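Local structure of ADP-ribosylating toxin CARDS (Mycoplasma pneumoniae, 4TLV) at residues Phe63-Glu69 with Gly167-Thr173; His163-Arg168 with Lys270-Asp274; Val155-Pro159 with Ala372-Phe376. The protein transfers the ADP-ribosyl group from NAD(+) to target proteins and drives vacuolization of mammalian cells as the main virulence factor of Mycoplasma pneumoniae. Residues are numbered along the deposited sequence.

Interaction 1: Phe63-Glu69 with Gly167-Thr173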
loop_
_atom_site.group_PDB
_atom_site.type_symbol
_atom_site.label_atom_id
_atom_site.label_comp_id
_atom_site.label_asym_id
_atom_site.label_seq_id
_atom_site.Cartn_x
_atom_site.Cartn_y
_atom_site.Cartn_z
ATOM N N PHE A 63 -13.061 8.793 4.835
ATOM C CA PHE A 63 -13.762 10.021 5.174
ATOM C C PHE A 63 -14.035 10.884 3.928
ATOM O O PHE A 63 -14.862 11.802 3.966
ATOM C CB PHE A 63 -12.946 10.781 6.239
ATOM C CG PHE A 63 -13.721 11.847 6.958
ATOM C CD1 PHE A 63 -14.785 11.515 7.777
ATOM C CD2 PHE A 63 -13.362 13.179 6.839
ATOM C CE1 PHE A 63 -15.489 12.497 8.457
ATOM C CE2 PHE A 63 -14.063 14.163 7.510
ATOM C CZ PHE A 63 -15.129 13.817 8.321
ATOM N N GLY A 64 -13.356 10.580 2.823
ATOM C CA GLY A 64 -13.626 11.228 1.550
ATOM C C GLY A 64 -14.672 10.549 0.667
ATOM O O GLY A 64 -14.717 10.809 -0.541
ATOM N N SER A 65 -15.495 9.661 1.239
ATOM C CA SER A 65 -16.562 9.007 0.471
ATOM C C SER A 65 -17.469 10.045 -0.183
ATOM O O SER A 65 -17.777 11.067 0.429
ATOM C CB SER A 65 -17.438 8.150 1.382
ATOM O OG SER A 65 -16.724 7.034 1.874
ATOM N N TRP A 66 -17.925 9.759 -1.398
ATOM C CA TRP A 66 -18.682 10.732 -2.170
ATOM C C TRP A 66 -20.152 10.758 -1.747
ATOM O O TRP A 66 -20.693 9.759 -1.288
ATOM C CB TRP A 66 -18.582 10.421 -3.660
ATOM C CG TRP A 66 -17.191 10.505 -4.235
ATOM C CD1 TRP A 66 -16.019 10.798 -3.574
ATOM C CD2 TRP A 66 -16.843 10.294 -5.600
ATOM N NE1 TRP A 66 -14.970 10.786 -4.468
ATOM C CE2 TRP A 66 -15.448 10.474 -5.709
ATOM C CE3 TRP A 66 -17.581 9.962 -6.746
ATOM C CZ2 TRP A 66 -14.775 10.332 -6.927
ATOM C CZ3 TRP A 66 -16.911 9.825 -7.950
ATOM C CH2 TRP A 66 -15.519 10.010 -8.027
ATOM N N LEU A 67 -20.798 11.908 -1.904
ATOM C CA LEU A 67 -22.165 12.066 -1.406
ATOM C C LEU A 67 -23.190 11.812 -2.491
ATOM O O LEU A 67 -22.901 11.979 -3.663
ATOM C CB LEU A 67 -22.392 13.485 -0.868
ATOM C CG LEU A 67 -21.430 14.028 0.182
ATOM C CD1 LEU A 67 -21.975 15.339 0.725
ATOM C CD2 LEU A 67 -21.236 13.041 1.306
ATOM N N ARG A 68 -24.401 11.443 -2.085
ATOM C CA ARG A 68 -25.549 11.462 -2.990
ATOM C C ARG A 68 -25.894 12.911 -3.336
ATOM O O ARG A 68 -25.481 13.835 -2.637
ATOM C CB ARG A 68 -26.761 10.800 -2.335
ATOM C CG ARG A 68 -26.586 9.325 -2.044
ATOM C CD ARG A 68 -27.828 8.755 -1.365
ATOM N NE ARG A 68 -27.727 7.309 -1.174
ATOM C CZ ARG A 68 -28.002 6.405 -2.113
ATOM N NH1 ARG A 68 -28.397 6.799 -3.318
ATOM N NH2 ARG A 68 -27.880 5.106 -1.848
ATOM N N GLU A 69 -26.664 13.089 -4.404
ATOM C CA GLU A 69 -27.089 14.409 -4.877
ATOM C C GLU A 69 -28.223 15.019 -4.053
ATOM O O GLU A 69 -29.368 15.052 -4.502
ATOM C CB GLU A 69 -27.529 14.318 -6.346
ATOM C CG GLU A 69 -26.438 13.845 -7.280
ATOM C CD GLU A 69 -26.836 13.901 -8.747
ATOM O OE1 GLU A 69 -27.928 13.409 -9.112
ATOM O OE2 GLU A 69 -26.035 14.436 -9.542
ATOM N N GLY A 167 -23.904 10.046 -10.601
ATOM C CA GLY A 167 -24.824 10.656 -9.654
ATOM C C GLY A 167 -24.284 10.863 -8.248
ATOM O O GLY A 167 -25.053 11.135 -7.319
ATOM N N ARG A 168 -22.970 10.721 -8.076
ATOM C CA ARG A 168 -22.337 10.957 -6.775
ATOM C C ARG A 168 -21.461 12.202 -6.835
ATOM O O ARG A 168 -20.898 12.515 -7.877
ATOM C CB ARG A 168 -21.508 9.746 -6.332
ATOM C CG ARG A 168 -22.361 8.581 -5.828
ATOM C CD ARG A 168 -22.613 8.705 -4.354
ATOM N NE ARG A 168 -23.429 7.615 -3.834
ATOM C CZ ARG A 168 -23.678 7.414 -2.547
ATOM N NH1 ARG A 168 -23.148 8.215 -1.623
ATOM N NH2 ARG A 168 -24.449 6.397 -2.184
ATOM N N VAL A 169 -21.343 12.904 -5.713
ATOM C CA VAL A 169 -20.626 14.175 -5.681
ATOM C C VAL A 169 -19.194 13.984 -5.197
ATOM O O VAL A 169 -18.981 13.497 -4.094
ATOM C CB VAL A 169 -21.310 15.158 -4.730
ATOM C CG1 VAL A 169 -20.540 16.467 -4.694
ATOM C CG2 VAL A 169 -22.763 15.374 -5.154
ATOM N N VAL A 170 -18.229 14.363 -6.033
ATOM C CA VAL A 170 -16.815 14.172 -5.735
ATOM C C VAL A 170 -16.382 15.005 -4.538
ATOM O O VAL A 170 -16.516 16.229 -4.540
ATOM C CB VAL A 170 -15.935 14.550 -6.953
ATOM C CG1 VAL A 170 -14.456 14.375 -6.629
ATOM C CG2 VAL A 170 -16.315 13.720 -8.190
ATOM N N GLU A 171 -15.849 14.326 -3.526
ATOM C CA GLU A 171 -15.395 14.964 -2.309
ATOM C C GLU A 171 -13.901 14.761 -2.121
ATOM O O GLU A 171 -13.327 13.783 -2.606
ATOM C CB GLU A 171 -16.093 14.346 -1.092
ATOM C CG GLU A 171 -17.594 14.427 -1.123
ATOM C CD GLU A 171 -18.118 15.772 -0.654
ATOM O OE1 GLU A 171 -17.574 16.331 0.321
ATOM O OE2 GLU A 171 -19.091 16.254 -1.264
ATOM N N THR A 172 -13.289 15.666 -1.373
ATOM C CA THR A 172 -11.937 15.441 -0.889
ATOM C C THR A 172 -11.920 15.783 0.601
ATOM O O THR A 172 -12.947 16.170 1.165
ATOM C CB THR A 172 -10.885 16.220 -1.723
ATOM O OG1 THR A 172 -9.571 15.767 -1.376
ATOM C CG2 THR A 172 -10.988 17.725 -1.506
ATOM N N THR A 173 -10.785 15.602 1.254
ATOM C CA THR A 173 -10.694 15.869 2.679
ATOM C C THR A 173 -9.666 16.951 2.909
ATOM O O THR A 173 -8.809 17.201 2.061
ATOM C CB THR A 173 -10.298 14.608 3.463
ATOM O OG1 THR A 173 -9.073 14.095 2.930
ATOM C CG2 THR A 173 -11.378 13.538 3.315
HETATM O O HOH W 1 -12.712 11.103 -2.327
#
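Two backbone hydrogen bonds join these segments as a short antiparallel strand pair. Val169 N donates to Leu67 O at 2.7 Å, and Leu67 N donates to Val169 O at a longer 3.3 Å. Leu67 and Val169 thus form a hydrogen-bonded antiparallel pair, with CA atoms 5.0 Å apart. The pair adds 67-68 as an outermost strand to the five-stranded antiparallel sheet of the mono-ADP-ribosyltransferase domain, which belongs to the pertussis toxin S1 family. A third bond comes from a side chain: Arg168 NH1 donates to Trp66 O at 2.9 Å. The Arg168 guanidinium lies with one face over the aliphatic part of Arg68, with Arg168 CZ 3.5 Å from Arg68 CG. The like charges of the two are also close, Arg68 NE to Arg168 NH2 being 3.5 Å.

Trp66 lays its indole across the second strand. Val170 CA sits 3.8 Å from the centroid of the five-membered ring, almost on its normal, a CH-pi contact. Val170 CG2 packs over the same ring system, 3.8 Å from Trp66 CH2. Farther along, Gly64 has no side chain and lets Thr173 CG2 come within 3.6 Å of its N. A water fills the gap between the backbones there. It donates to Gly64 O at 2.7 Å and Glu171 O at 2.8 Å, and accepts from Trp66 NE1 at 3.1 Å.

Interaction 2: His163-Arg168 with Lys270-Asp274. With ACT (acetate ion), chain M.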
loop_
_atom_site.group_PDB
_atom_site.type_symbol
_atom_site.label_atom_id
_atom_site.label_comp_id
_atom_site.label_asym_id
_atom_site.label_seq_id
_atom_site.Cartn_x
_atom_site.Cartn_y
_atom_site.Cartn_z
ATOM N N HIS A 163 -19.245 17.915 -12.528
ATOM C CA HIS A 163 -20.309 16.948 -12.778
ATOM C C HIS A 163 -20.209 15.829 -11.753
ATOM O O HIS A 163 -19.153 15.620 -11.151
ATOM C CB HIS A 163 -20.259 16.399 -14.206
ATOM C CG HIS A 163 -19.207 15.351 -14.420
ATOM N ND1 HIS A 163 -17.881 15.659 -14.644
ATOM C CD2 HIS A 163 -19.293 14.000 -14.469
ATOM C CE1 HIS A 163 -17.194 14.540 -14.813
ATOM N NE2 HIS A 163 -18.027 13.520 -14.709
ATOM N N HIS A 164 -21.315 15.135 -11.530
ATOM C CA HIS A 164 -21.388 14.103 -10.494
ATOM C C HIS A 164 -21.298 12.713 -11.122
ATOM O O HIS A 164 -22.266 12.234 -11.695
ATOM C CB HIS A 164 -22.709 14.234 -9.743
ATOM C CG HIS A 164 -22.932 15.590 -9.155
ATOM N ND1 HIS A 164 -24.191 16.084 -8.884
ATOM C CD2 HIS A 164 -22.061 16.560 -8.795
ATOM C CE1 HIS A 164 -24.085 17.297 -8.371
ATOM N NE2 HIS A 164 -22.804 17.613 -8.310
ATOM N N PRO A 165 -20.126 12.064 -11.038
ATOM C CA PRO A 165 -19.986 10.780 -11.737
ATOM C C PRO A 165 -20.971 9.737 -11.187
ATOM O O PRO A 165 -21.025 9.509 -9.976
ATOM C CB PRO A 165 -18.520 10.383 -11.462
ATOM C CG PRO A 165 -17.827 11.713 -11.102
ATOM C CD PRO A 165 -18.889 12.464 -10.343
ATOM N N ALA A 166 -21.741 9.120 -12.081
ATOM C CA ALA A 166 -22.787 8.176 -11.693
ATOM C C ALA A 166 -23.710 8.730 -10.613
ATOM O O ALA A 166 -24.219 7.985 -9.780
ATOM C CB ALA A 166 -22.166 6.840 -11.247
ATOM N N GLY A 167 -23.904 10.046 -10.601
ATOM C CA GLY A 167 -24.824 10.656 -9.654
ATOM C C GLY A 167 -24.284 10.863 -8.248
ATOM O O GLY A 167 -25.053 11.135 -7.319
ATOM N N ARG A 168 -22.970 10.721 -8.076
ATOM C CA ARG A 168 -22.337 10.957 -6.775
ATOM C C ARG A 168 -21.461 12.202 -6.835
ATOM O O ARG A 168 -20.898 12.515 -7.877
ATOM C CB ARG A 168 -21.508 9.746 -6.332
ATOM C CG ARG A 168 -22.361 8.581 -5.828
ATOM C CD ARG A 168 -22.613 8.705 -4.354
ATOM N NE ARG A 168 -23.429 7.615 -3.834
ATOM C CZ ARG A 168 -23.678 7.414 -2.547
ATOM N NH1 ARG A 168 -23.148 8.215 -1.623
ATOM N NH2 ARG A 168 -24.449 6.397 -2.184
ATOM N N LYS A 270 -18.222 1.916 -10.770
ATOM C CA LYS A 270 -18.865 2.484 -11.961
ATOM C C LYS A 270 -18.665 4.002 -12.083
ATOM O O LYS A 270 -18.960 4.583 -13.112
ATOM C CB LYS A 270 -20.352 2.173 -11.976
ATOM C CG LYS A 270 -21.156 2.894 -10.935
ATOM C CD LYS A 270 -22.640 2.599 -11.118
ATOM C CE LYS A 270 -23.445 3.164 -9.966
ATOM N NZ LYS A 270 -24.896 2.830 -10.167
ATOM N N GLU A 271 -18.181 4.634 -11.017
ATOM C CA GLU A 271 -17.870 6.059 -11.045
ATOM C C GLU A 271 -16.625 6.399 -11.867
ATOM O O GLU A 271 -16.399 7.576 -12.173
ATOM C CB GLU A 271 -17.670 6.587 -9.605
ATOM C CG GLU A 271 -18.925 6.533 -8.746
ATOM C CD GLU A 271 -18.671 6.637 -7.247
ATOM O OE1 GLU A 271 -17.505 6.547 -6.811
ATOM O OE2 GLU A 271 -19.658 6.806 -6.489
ATOM N N LEU A 272 -15.783 5.408 -12.177
ATOM C CA LEU A 272 -14.460 5.723 -12.740
ATOM C C LEU A 272 -14.560 6.281 -14.150
ATOM O O LEU A 272 -15.330 5.777 -14.954
ATOM C CB LEU A 272 -13.541 4.489 -12.749
ATOM C CG LEU A 272 -13.310 3.829 -11.379
ATOM C CD1 LEU A 272 -12.322 2.687 -11.510
ATOM C CD2 LEU A 272 -12.818 4.849 -10.367
ATOM N N GLU A 273 -13.765 7.311 -14.435
ATOM C CA GLU A 273 -13.679 7.913 -15.762
ATOM C C GLU A 273 -12.216 8.112 -16.091
ATOM O O GLU A 273 -11.397 8.279 -15.193
ATOM C CB GLU A 273 -14.357 9.297 -15.790
ATOM C CG GLU A 273 -15.821 9.293 -15.404
ATOM C CD GLU A 273 -16.327 10.666 -14.936
ATOM O OE1 GLU A 273 -15.505 11.594 -14.670
ATOM O OE2 GLU A 273 -17.559 10.801 -14.814
ATOM N N ASP A 274 -11.894 8.098 -17.378
ATOM C CA ASP A 274 -10.544 8.379 -17.838
ATOM C C ASP A 274 -10.293 9.879 -17.780
ATOM O O ASP A 274 -11.027 10.657 -18.390
ATOM C CB ASP A 274 -10.365 7.880 -19.272
ATOM C CG ASP A 274 -10.299 6.362 -19.366
ATOM O OD1 ASP A 274 -10.132 5.683 -18.326
ATOM O OD2 ASP A 274 -10.388 5.857 -20.499
HETATM C C ACT M . -15.588 18.253 -13.734
HETATM O O ACT M . -15.159 17.193 -13.216
HETATM O OXT ACT M . -16.717 18.202 -14.275
HETATM C CH3 ACT M . -14.796 19.525 -13.704
HETATM O O HOH W 2 -20.189 9.383 -14.950
#
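This is a polar loop-to-loop contact. It joins the loop between strands 146-156 and 168-181 of the mono-ADP-ribosyltransferase domain to the segment leading into D2. Its main bond is a histidine-carboxylate pair: His163 NE2 donates to Glu273 OE2 at 2.8 Å and is nearly linear. The other edge of the ring holds an acetate, probably from the crystallisation liquor. His163 ND1 lies 2.8 Å and His163 N 3.1 Å from acetate OXT, and both donate to it. Ala429 also binds this acetate through its backbone N.

Residues 270-274 are the KELED motif, which is involved in trafficking to the host endoplasmic reticulum. Lys270 and Asp274 are exposed, while Glu271 is buried. The 163-168 loop turns tightly, with Gly167 N bonded to His164 O at 2.9 Å and Arg168 N to Pro165 O at 3.0 Å. Ala166 and Gly167 both have positive phi. The turn sets Pro165 against the motif, with Pro165 CB 3.6 Å from Glu271 O and 3.5 Å from Glu273 OE2. The Glu271 carboxylate is bonded to the backbone N of Glu222, while Glu271 OE2 lies 3.3 Å from Arg168 CG. A water accepts from Ala166 N at 3.3 Å and donates to Glu273 OE2 at 3.0 Å.

Interaction 3: Val155-Pro159 with Ala372-Phe376; sequences VPVEP and AITQF
The end of a sheet strand in the mono-ADP-ribosyltransferase domain meets a loop of the D2 beta-trefoil. This is an interdomain contact with one backbone hydrogen bond and an apolar core. The closest CA pairs are Val157 with Ile373 and Glu158 with Thr374, both 5.4 Å apart.

Val155 is extended (phi/psi -134/148, rotamer m), and its CA-to-CB bond points toward 372-376. Its CG2 meets Ile373 CD1 at 3.8 Å. Pro156 (-68/146) ends the strand, and its O lies 3.7 Å from Ile373 CB. Val157 is still extended (-79/132) and takes the t rotamer. Its CG1 approaches Phe376 CZ at 4.2 Å, and its CG2 lies 4.4 Å from Ile373 CG2. Val422 and Ala429 of D2 also touch Val157. Glu158 then turns into the left-handed region at 45/57. Its N donates to Ile373 O at 3.0 Å, with an N-H...O angle of 155°. Glu158 CG rests 3.9 Å from Thr374 CG2. Pro159 follows at -60/149, and its CD comes within 3.5 Å of Ala372 O.

Ala372 lies at -78/-3. Ile373 is left-handed, at 53/58, with rotamer m,m; its CA-to-CB bond points toward 155-159. Gln375 and Phe376 return to strand geometry, and the CA-to-CB bond of Phe376 (m, chi2 77°) also points toward 155-159. Thr374 (-132/-13, rotamer p) bonds its OG1 to Asp370 OD2.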
loop_
_atom_site.group_PDB
_atom_site.type_symbol
_atom_site.label_atom_id
_atom_site.label_comp_id
_atom_site.label_asym_id
_atom_site.label_seq_id
_atom_site.Cartn_x
_atom_site.Cartn_y
_atom_site.Cartn_z
ATOM N N VAL A 155 -14.969 18.099 1.879
ATOM C CA VAL A 155 -15.620 19.121 1.065
ATOM C C VAL A 155 -15.661 18.724 -0.413
ATOM O O VAL A 155 -14.761 18.043 -0.912
ATOM C CB VAL A 155 -14.894 20.470 1.214
ATOM C CG1 VAL A 155 -14.993 20.957 2.647
ATOM C CG2 VAL A 155 -13.440 20.325 0.805
ATOM N N PRO A 156 -16.709 19.158 -1.131
ATOM C CA PRO A 156 -16.785 18.817 -2.556
ATOM C C PRO A 156 -15.688 19.509 -3.369
ATOM O O PRO A 156 -15.320 20.647 -3.079
ATOM C CB PRO A 156 -18.163 19.347 -2.991
ATOM C CG PRO A 156 -18.587 20.321 -1.922
ATOM C CD PRO A 156 -17.864 19.946 -0.652
ATOM N N VAL A 157 -15.208 18.829 -4.401
ATOM C CA VAL A 157 -14.281 19.413 -5.366
ATOM C C VAL A 157 -15.036 20.299 -6.376
ATOM O O VAL A 157 -16.039 19.882 -6.942
ATOM C CB VAL A 157 -13.522 18.302 -6.110
ATOM C CG1 VAL A 157 -12.587 18.890 -7.181
ATOM C CG2 VAL A 157 -12.721 17.443 -5.097
ATOM N N GLU A 158 -14.541 21.512 -6.609
ATOM C CA GLU A 158 -15.189 22.437 -7.552
ATOM C C GLU A 158 -16.722 22.512 -7.398
ATOM O O GLU A 158 -17.449 22.278 -8.357
ATOM C CB GLU A 158 -14.857 22.056 -9.010
ATOM C CG GLU A 158 -15.043 23.226 -9.994
ATOM C CD GLU A 158 -15.205 22.812 -11.447
ATOM O OE1 GLU A 158 -15.369 21.604 -11.736
ATOM O OE2 GLU A 158 -15.187 23.717 -12.310
ATOM N N PRO A 159 -17.220 22.847 -6.200
ATOM C CA PRO A 159 -18.676 22.793 -5.985
ATOM C C PRO A 159 -19.465 23.720 -6.917
ATOM O O PRO A 159 -18.976 24.777 -7.316
ATOM C CB PRO A 159 -18.827 23.268 -4.535
ATOM C CG PRO A 159 -17.640 24.108 -4.297
ATOM C CD PRO A 159 -16.520 23.410 -5.039
ATOM N N ALA A 372 -12.092 27.591 -3.019
ATOM C CA ALA A 372 -13.001 27.075 -4.043
ATOM C C ALA A 372 -12.690 25.613 -4.405
ATOM O O ALA A 372 -13.380 25.005 -5.223
ATOM C CB ALA A 372 -12.935 27.939 -5.291
ATOM N N ILE A 373 -11.635 25.070 -3.807
ATOM C CA ILE A 373 -11.248 23.680 -4.020
ATOM C C ILE A 373 -11.104 23.354 -5.503
ATOM O O ILE A 373 -11.781 22.465 -6.015
ATOM C CB ILE A 373 -12.263 22.723 -3.369
ATOM C CG1 ILE A 373 -12.702 23.260 -1.999
ATOM C CG2 ILE A 373 -11.667 21.315 -3.231
ATOM C CD1 ILE A 373 -11.594 23.203 -0.927
ATOM N N THR A 374 -10.230 24.081 -6.200
ATOM C CA THR A 374 -10.010 23.831 -7.622
ATOM C C THR A 374 -8.547 23.753 -8.001
ATOM O O THR A 374 -8.233 23.377 -9.122
ATOM C CB THR A 374 -10.570 24.952 -8.509
ATOM O OG1 THR A 374 -9.927 26.184 -8.150
ATOM C CG2 THR A 374 -12.066 25.067 -8.355
ATOM N N GLN A 375 -7.667 24.169 -7.097
ATOM C CA GLN A 375 -6.225 24.172 -7.368
ATOM C C GLN A 375 -5.513 23.298 -6.338
ATOM O O GLN A 375 -5.682 23.479 -5.139
ATOM C CB GLN A 375 -5.673 25.599 -7.312
ATOM C CG GLN A 375 -6.335 26.531 -8.317
ATOM C CD GLN A 375 -6.206 27.997 -7.941
ATOM O OE1 GLN A 375 -5.503 28.348 -6.996
ATOM N NE2 GLN A 375 -6.900 28.859 -8.678
ATOM N N PHE A 376 -4.703 22.364 -6.816
ATOM C CA PHE A 376 -4.140 21.345 -5.940
ATOM C C PHE A 376 -2.623 21.249 -6.046
ATOM O O PHE A 376 -2.077 21.073 -7.128
ATOM C CB PHE A 376 -4.783 19.988 -6.268
ATOM C CG PHE A 376 -6.248 19.918 -5.940
ATOM C CD1 PHE A 376 -7.188 20.512 -6.765
ATOM C CD2 PHE A 376 -6.687 19.238 -4.814
ATOM C CE1 PHE A 376 -8.552 20.449 -6.459
ATOM C CE2 PHE A 376 -8.037 19.175 -4.506
ATOM C CZ PHE A 376 -8.966 19.781 -5.325
#

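All three contacts lie around strands 146-156 and 168-181. Interactions 1 and 2 share Gly167 and Arg168, and their centres are 10 Å apart. Glu69 OE2 reaches His164 ND1 at 2.6 Å, and Trp66 CZ3 packs on Pro165 CG at 3.8 Å. Interactions 1 and 3, centres 12 Å apart, are joined through the sheet: Thr172 N lies 2.8 Å from Val155 O, and Val157 N 2.9 Å from Val170 O. In interaction 2 the enzyme domain touches the segment before D2, and in interaction 3 D2 itself. Trp66 and Glu271 both meet Glu222, and Arg168 makes a weak, long ion pair with Glu252; these partners lie in 208-258, probably the NAD(+)-binding pocket.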